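Local coordinates for inactive poly [ADP-ribose] polymerase RCD1 (Arabidopsis thaliana, PDB 5NGO), which carries a PARP-like domain named as inactive, probably acts in plant immune and stress responses, and is bound by a downy mildew effector, at residues A[63-68]-A[126-131]; A[130-135]-A[149-154]. One frame throughout, in Å; residues are numbered along the deposited sequence.

How the contacts relate
Contact 1 (63-68 with 126-131) lies near the centre of the chain and contact 2 (130-135 with 149-154) towards one margin, their centres about 12 Å apart. Both belong to one mixed sheet of the PARP-type domain: contact 1 joins the neighbouring antiparallel strands 62-68 and 121-129, whereas contact 2 forms the parallel pair 134-135 and 153-154 at the end of the strand order. The chain runs from strand 62-68 to 121-129, then straight into contact 2, with Met130 and Gly131 common to both. It thus passes from an inner strand to the outermost strand 134-135, although four strands lie between them in the sheet. A weak hydrogen bond from Asn152 ND2 to Ile129 O also links the contacts.

Contact 1: A[63-68]-A[126-131]; sequences RYAWLP and CRVIMG
Arg63, Tyr64 and Ala65 pair with Val128, Arg127 and Cys126 as neighbouring antiparallel strands within the mixed sheet of the PARP-type fold. Four backbone hydrogen bonds join them in two reciprocal pairs. Arg63 N gives to Val128 O at 2.8 Å, and Val128 N returns a bond to Arg63 O; Ala65 and Cys126 are linked in the same way, the bond from Cys126 N to Ala65 O being nearly straight (172° at the hydrogen). Between them, Tyr64 and Arg127 form a non-hydrogen-bonded pair, where Tyr64 CA lies 3.2 Å from Cys126 O in a CA-H...O contact.

Apolar packing occupies the face bearing Ala65 and Val128. Ala65 CB meets Val128 CG2 at 3.8 Å, the methyl beside the backbone N, CG1 being anti to that N (chi1 -174°). Leu100 of strand 98-102 packs on both residues. Further along, Leu67 CB lies 4.0 Å from Cys126 SG. At the other end the Arg63 chain crosses that of Met130 at about a right angle, Arg63 CD lying 4.0 Å from Met130 CG. The polar end of Arg63 is bonded through NE to Asn61 OD1.

On the opposite face, Tyr64 and Arg127 run side by side in the same direction. The Arg127 chain is extended from CG to NE, and its guanidinium plane is turned 70° from the phenol ring, while NH2 forms a salt bridge with Glu177. The ring meets the aliphatic part of the arginine obliquely, Tyr64 CE1 lying 3.9 Å from Arg127 CG.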
loop_
_atom_site.group_PDB
_atom_site.type_symbol
_atom_site.label_atom_id
_atom_site.label_comp_id
_atom_site.label_asym_id
_atom_site.label_seq_id
_atom_site.Cartn_x
_atom_site.Cartn_y
_atom_site.Cartn_z
ATOM N N ARG A 63 2.304 -7.927 -4.931
ATOM C CA ARG A 63 2.191 -6.737 -5.771
ATOM C C ARG A 63 2.707 -5.507 -5.062
ATOM O O ARG A 63 2.762 -5.457 -3.846
ATOM C CB ARG A 63 0.730 -6.513 -6.164
ATOM C CG ARG A 63 0.324 -7.332 -7.362
ATOM C CD ARG A 63 -1.115 -7.767 -7.292
ATOM N NE ARG A 63 -1.377 -8.806 -8.307
ATOM C CZ ARG A 63 -2.100 -8.652 -9.418
ATOM N NH1 ARG A 63 -2.708 -7.472 -9.699
ATOM N NH2 ARG A 63 -2.265 -9.696 -10.218
ATOM N N TYR A 64 3.129 -4.528 -5.850
ATOM C CA TYR A 64 3.457 -3.220 -5.295
ATOM C C TYR A 64 2.185 -2.410 -5.245
ATOM O O TYR A 64 1.325 -2.545 -6.119
ATOM C CB TYR A 64 4.549 -2.530 -6.089
ATOM C CG TYR A 64 5.938 -3.031 -5.759
ATOM C CD1 TYR A 64 6.536 -2.739 -4.535
ATOM C CD2 TYR A 64 6.642 -3.848 -6.651
ATOM C CE1 TYR A 64 7.808 -3.140 -4.225
ATOM C CE2 TYR A 64 7.905 -4.315 -6.349
ATOM C CZ TYR A 64 8.474 -3.977 -5.120
ATOM O OH TYR A 64 9.768 -4.357 -4.883
ATOM N N ALA A 65 2.027 -1.606 -4.201
ATOM C CA ALA A 65 0.866 -0.734 -4.065
ATOM C C ALA A 65 1.227 0.498 -3.251
ATOM O O ALA A 65 2.169 0.461 -2.464
ATOM C CB ALA A 65 -0.268 -1.501 -3.396
ATOM N N TRP A 66 0.485 1.580 -3.452
ATOM C CA TRP A 66 0.776 2.858 -2.832
ATOM C C TRP A 66 -0.155 3.083 -1.645
ATOM O O TRP A 66 -1.373 2.846 -1.742
ATOM C CB TRP A 66 0.592 4.010 -3.806
ATOM C CG TRP A 66 1.459 3.939 -5.007
ATOM C CD1 TRP A 66 1.119 3.501 -6.242
ATOM C CD2 TRP A 66 2.829 4.331 -5.090
ATOM N NE1 TRP A 66 2.183 3.574 -7.089
ATOM C CE2 TRP A 66 3.255 4.080 -6.402
ATOM C CE3 TRP A 66 3.741 4.869 -4.178
ATOM C CZ2 TRP A 66 4.552 4.356 -6.836
ATOM C CZ3 TRP A 66 5.017 5.129 -4.585
ATOM C CH2 TRP A 66 5.417 4.874 -5.916
ATOM N N LEU A 67 0.436 3.512 -0.531
ATOM C CA LEU A 67 -0.290 3.815 0.686
ATOM C C LEU A 67 -0.115 5.297 1.026
ATOM O O LEU A 67 1.006 5.731 1.302
ATOM C CB LEU A 67 0.269 2.945 1.838
ATOM C CG LEU A 67 -0.381 3.136 3.210
ATOM C CD1 LEU A 67 -1.873 2.794 3.188
ATOM C CD2 LEU A 67 0.335 2.230 4.217
ATOM N N PRO A 68 -1.189 6.088 1.017
ATOM C CA PRO A 68 -1.075 7.482 1.468
ATOM C C PRO A 68 -0.655 7.574 2.907
ATOM O O PRO A 68 -1.179 6.804 3.752
ATOM C CB PRO A 68 -2.478 8.044 1.279
ATOM C CG PRO A 68 -3.180 7.088 0.328
ATOM C CD PRO A 68 -2.548 5.777 0.520
ATOM N N CYS A 126 4.458 -0.033 -0.940
ATOM C CA CYS A 126 4.421 -1.285 -0.179
ATOM C C CYS A 126 4.452 -2.518 -1.073
ATOM O O CYS A 126 4.000 -2.474 -2.220
ATOM C CB CYS A 126 3.132 -1.367 0.610
ATOM S SG CYS A 126 2.887 -0.073 1.814
ATOM N N ARG A 127 5.000 -3.594 -0.530
ATOM C CA ARG A 127 4.775 -4.935 -1.068
ATOM C C ARG A 127 3.529 -5.448 -0.375
ATOM O O ARG A 127 3.411 -5.323 0.836
ATOM C CB ARG A 127 5.926 -5.871 -0.733
ATOM C CG ARG A 127 7.301 -5.348 -1.061
ATOM C CD ARG A 127 8.309 -6.470 -1.124
ATOM N NE ARG A 127 9.676 -5.974 -1.144
ATOM C CZ ARG A 127 10.764 -6.743 -1.057
ATOM N NH1 ARG A 127 10.665 -8.066 -0.955
ATOM N NH2 ARG A 127 11.969 -6.177 -1.128
ATOM N N VAL A 128 2.593 -5.982 -1.150
ATOM C CA VAL A 128 1.352 -6.527 -0.624
ATOM C C VAL A 128 1.194 -7.948 -1.129
ATOM O O VAL A 128 1.315 -8.208 -2.333
ATOM C CB VAL A 128 0.121 -5.713 -1.064
ATOM C CG1 VAL A 128 -1.132 -6.231 -0.384
ATOM C CG2 VAL A 128 0.328 -4.232 -0.783
ATOM N N ILE A 129 0.908 -8.854 -0.198
ATOM C CA ILE A 129 0.552 -10.235 -0.523
ATOM C C ILE A 129 -0.946 -10.258 -0.780
ATOM O O ILE A 129 -1.754 -10.256 0.150
ATOM C CB ILE A 129 0.899 -11.187 0.624
ATOM C CG1 ILE A 129 2.413 -11.176 0.883
ATOM C CG2 ILE A 129 0.430 -12.604 0.311
ATOM C CD1 ILE A 129 2.802 -11.766 2.234
ATOM N N MET A 130 -1.313 -10.271 -2.056
ATOM C CA MET A 130 -2.717 -10.254 -2.436
ATOM C C MET A 130 -3.312 -11.656 -2.475
ATOM O O MET A 130 -4.519 -11.801 -2.303
ATOM C CB MET A 130 -2.891 -9.550 -3.779
ATOM C CG MET A 130 -2.722 -8.036 -3.683
ATOM S SD MET A 130 -3.797 -7.217 -2.509
ATOM C CE MET A 130 -5.414 -7.684 -3.052
ATOM N N GLY A 131 -2.467 -12.671 -2.699
ATOM C CA GLY A 131 -2.914 -14.060 -2.770
ATOM C C GLY A 131 -3.990 -14.274 -3.813
ATOM O O GLY A 131 -3.925 -13.700 -4.899
#

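Contact 2: A[130-135]-A[149-154]; sequences MGNMEL and EYDNGV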
loop_
_atom_site.group_PDB
_atom_site.type_symbol
_atom_site.label_atom_id
_atom_site.label_comp_id
_atom_site.label_asym_id
_atom_site.label_seq_id
_atom_site.Cartn_x
_atom_site.Cartn_y
_atom_site.Cartn_z
ATOM N N MET A 130 -1.313 -10.271 -2.056
ATOM C CA MET A 130 -2.717 -10.254 -2.436
ATOM C C MET A 130 -3.312 -11.656 -2.475
ATOM O O MET A 130 -4.519 -11.801 -2.303
ATOM C CB MET A 130 -2.891 -9.550 -3.779
ATOM C CG MET A 130 -2.722 -8.036 -3.683
ATOM S SD MET A 130 -3.797 -7.217 -2.509
ATOM C CE MET A 130 -5.414 -7.684 -3.052
ATOM N N GLY A 131 -2.467 -12.671 -2.699
ATOM C CA GLY A 131 -2.914 -14.060 -2.770
ATOM C C GLY A 131 -3.990 -14.274 -3.813
ATOM O O GLY A 131 -3.925 -13.700 -4.899
ATOM N N ASN A 132 -4.988 -15.087 -3.459
ATOM C CA ASN A 132 -6.196 -15.259 -4.270
ATOM C C ASN A 132 -7.107 -14.077 -4.085
ATOM O O ASN A 132 -7.800 -13.968 -3.064
ATOM C CB ASN A 132 -6.957 -16.521 -3.870
ATOM C CG ASN A 132 -6.339 -17.751 -4.434
ATOM O OD1 ASN A 132 -6.098 -18.692 -3.735
ATOM N ND2 ASN A 132 -6.119 -17.750 -5.739
ATOM N N MET A 133 -7.145 -13.206 -5.088
ATOM C CA MET A 133 -7.852 -11.938 -4.966
ATOM C C MET A 133 -9.361 -12.102 -5.067
ATOM O O MET A 133 -9.849 -12.754 -5.982
ATOM C CB MET A 133 -7.372 -10.961 -6.048
ATOM C CG MET A 133 -5.905 -10.648 -5.950
ATOM S SD MET A 133 -5.347 -9.403 -7.088
ATOM C CE MET A 133 -6.093 -7.978 -6.474
ATOM N N GLU A 134 -10.085 -11.505 -4.120
ATOM C CA GLU A 134 -11.541 -11.424 -4.186
ATOM C C GLU A 134 -11.933 -10.158 -4.956
ATOM O O GLU A 134 -11.517 -9.052 -4.610
ATOM C CB GLU A 134 -12.123 -11.353 -2.776
ATOM C CG GLU A 134 -13.631 -11.434 -2.707
ATOM C CD GLU A 134 -14.191 -11.360 -1.291
ATOM O OE1 GLU A 134 -15.398 -11.067 -1.150
ATOM O OE2 GLU A 134 -13.442 -11.559 -0.308
ATOM N N LEU A 135 -12.744 -10.330 -6.001
ATOM C CA LEU A 135 -13.400 -9.206 -6.674
ATOM C C LEU A 135 -14.491 -8.703 -5.731
ATOM O O LEU A 135 -15.395 -9.481 -5.397
ATOM C CB LEU A 135 -13.999 -9.645 -8.019
ATOM C CG LEU A 135 -14.731 -8.641 -8.942
ATOM C CD1 LEU A 135 -14.062 -7.262 -8.928
ATOM C CD2 LEU A 135 -14.925 -9.203 -10.361
ATOM N N GLU A 149 -11.446 -19.382 0.371
ATOM C CA GLU A 149 -10.667 -19.460 -0.868
ATOM C C GLU A 149 -9.938 -18.142 -1.236
ATOM O O GLU A 149 -8.985 -18.174 -2.015
ATOM C CB GLU A 149 -11.546 -19.945 -2.044
ATOM C CG GLU A 149 -12.590 -18.950 -2.583
ATOM C CD GLU A 149 -13.976 -19.097 -1.986
ATOM O OE1 GLU A 149 -14.118 -19.414 -0.785
ATOM O OE2 GLU A 149 -14.944 -18.844 -2.732
ATOM N N TYR A 150 -10.398 -17.011 -0.678
ATOM C CA TYR A 150 -9.847 -15.686 -0.972
ATOM C C TYR A 150 -8.985 -15.111 0.173
ATOM O O TYR A 150 -9.231 -15.376 1.348
ATOM C CB TYR A 150 -10.981 -14.689 -1.271
ATOM C CG TYR A 150 -11.855 -15.012 -2.477
ATOM C CD1 TYR A 150 -11.309 -15.170 -3.754
ATOM C CD2 TYR A 150 -13.249 -15.120 -2.342
ATOM C CE1 TYR A 150 -12.113 -15.459 -4.853
ATOM C CE2 TYR A 150 -14.065 -15.402 -3.435
ATOM C CZ TYR A 150 -13.487 -15.571 -4.688
ATOM O OH TYR A 150 -14.295 -15.844 -5.765
ATOM N N ASP A 151 -7.994 -14.296 -0.198
ATOM C CA ASP A 151 -7.116 -13.631 0.755
ATOM C C ASP A 151 -7.521 -12.155 0.927
ATOM O O ASP A 151 -8.269 -11.844 1.854
ATOM C CB ASP A 151 -5.661 -13.823 0.336
ATOM C CG ASP A 151 -5.240 -15.278 0.373
ATOM O OD1 ASP A 151 -5.364 -15.912 1.442
ATOM O OD2 ASP A 151 -4.803 -15.817 -0.664
ATOM N N ASN A 152 -7.059 -11.266 0.047
ATOM C CA ASN A 152 -7.365 -9.822 0.140
ATOM C C ASN A 152 -8.222 -9.397 -1.066
ATOM O O ASN A 152 -8.387 -10.165 -2.017
ATOM C CB ASN A 152 -6.061 -9.017 0.254
ATOM C CG ASN A 152 -5.334 -9.280 1.590
ATOM O OD1 ASN A 152 -5.913 -9.186 2.659
ATOM N ND2 ASN A 152 -4.057 -9.624 1.509
ATOM N N GLY A 153 -8.788 -8.190 -1.010
ATOM C CA GLY A 153 -9.816 -7.757 -1.967
ATOM C C GLY A 153 -9.333 -6.770 -3.016
ATOM O O GLY A 153 -8.360 -6.046 -2.792
ATOM N N VAL A 154 -9.984 -6.761 -4.190
ATOM C CA VAL A 154 -9.700 -5.829 -5.271
ATOM C C VAL A 154 -10.960 -5.341 -5.983
ATOM O O VAL A 154 -11.954 -6.067 -6.020
ATOM C CB VAL A 154 -8.742 -6.476 -6.284
ATOM C CG1 VAL A 154 -9.306 -7.753 -6.951
ATOM C CG2 VAL A 154 -8.213 -5.464 -7.303
#
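Asp151 and Asn132 grip each other twice: Asn132 N gives a hydrogen bond of 2.9 Å to the anti lone pair of Asp151 OD2, and Asp151 N gives one to Asn132 O. Farther along, Glu134 N binds Asn152 O at 3.0 Å and Val154 N binds Glu134 O at 2.8 Å, so that the backbone of Glu134 is held through both its N-H and its carbonyl. Beside these bonds, Glu134 CB forms a CH-pi contact over one face of the Tyr150 ring, 4.1 Å from its centroid, while Glu149 CG lies over the opposite face. With CG anti to the backbone N (chi1 -173°), the Glu134 chain crosses Tyr150 at about a right angle and brings its CG against Tyr150 CD2. At the other end, Met130 bends at chi2 and chi3, bringing CE to 3.6 Å from Asn152 CB.

Outside partners fix the polar ends. Arg57 makes a salt bridge with Asp151 OD1, Gly146 N bonds Glu134 OE2, Gln142 NE2 bonds Glu134 OE1, and Asn169 ND2 holds Asn152 OD1. The bridges Glu134-Gly153 and Leu135-Val154 make this a short parallel strand pair, the final step in the strand order of a PARP-type mixed sheet.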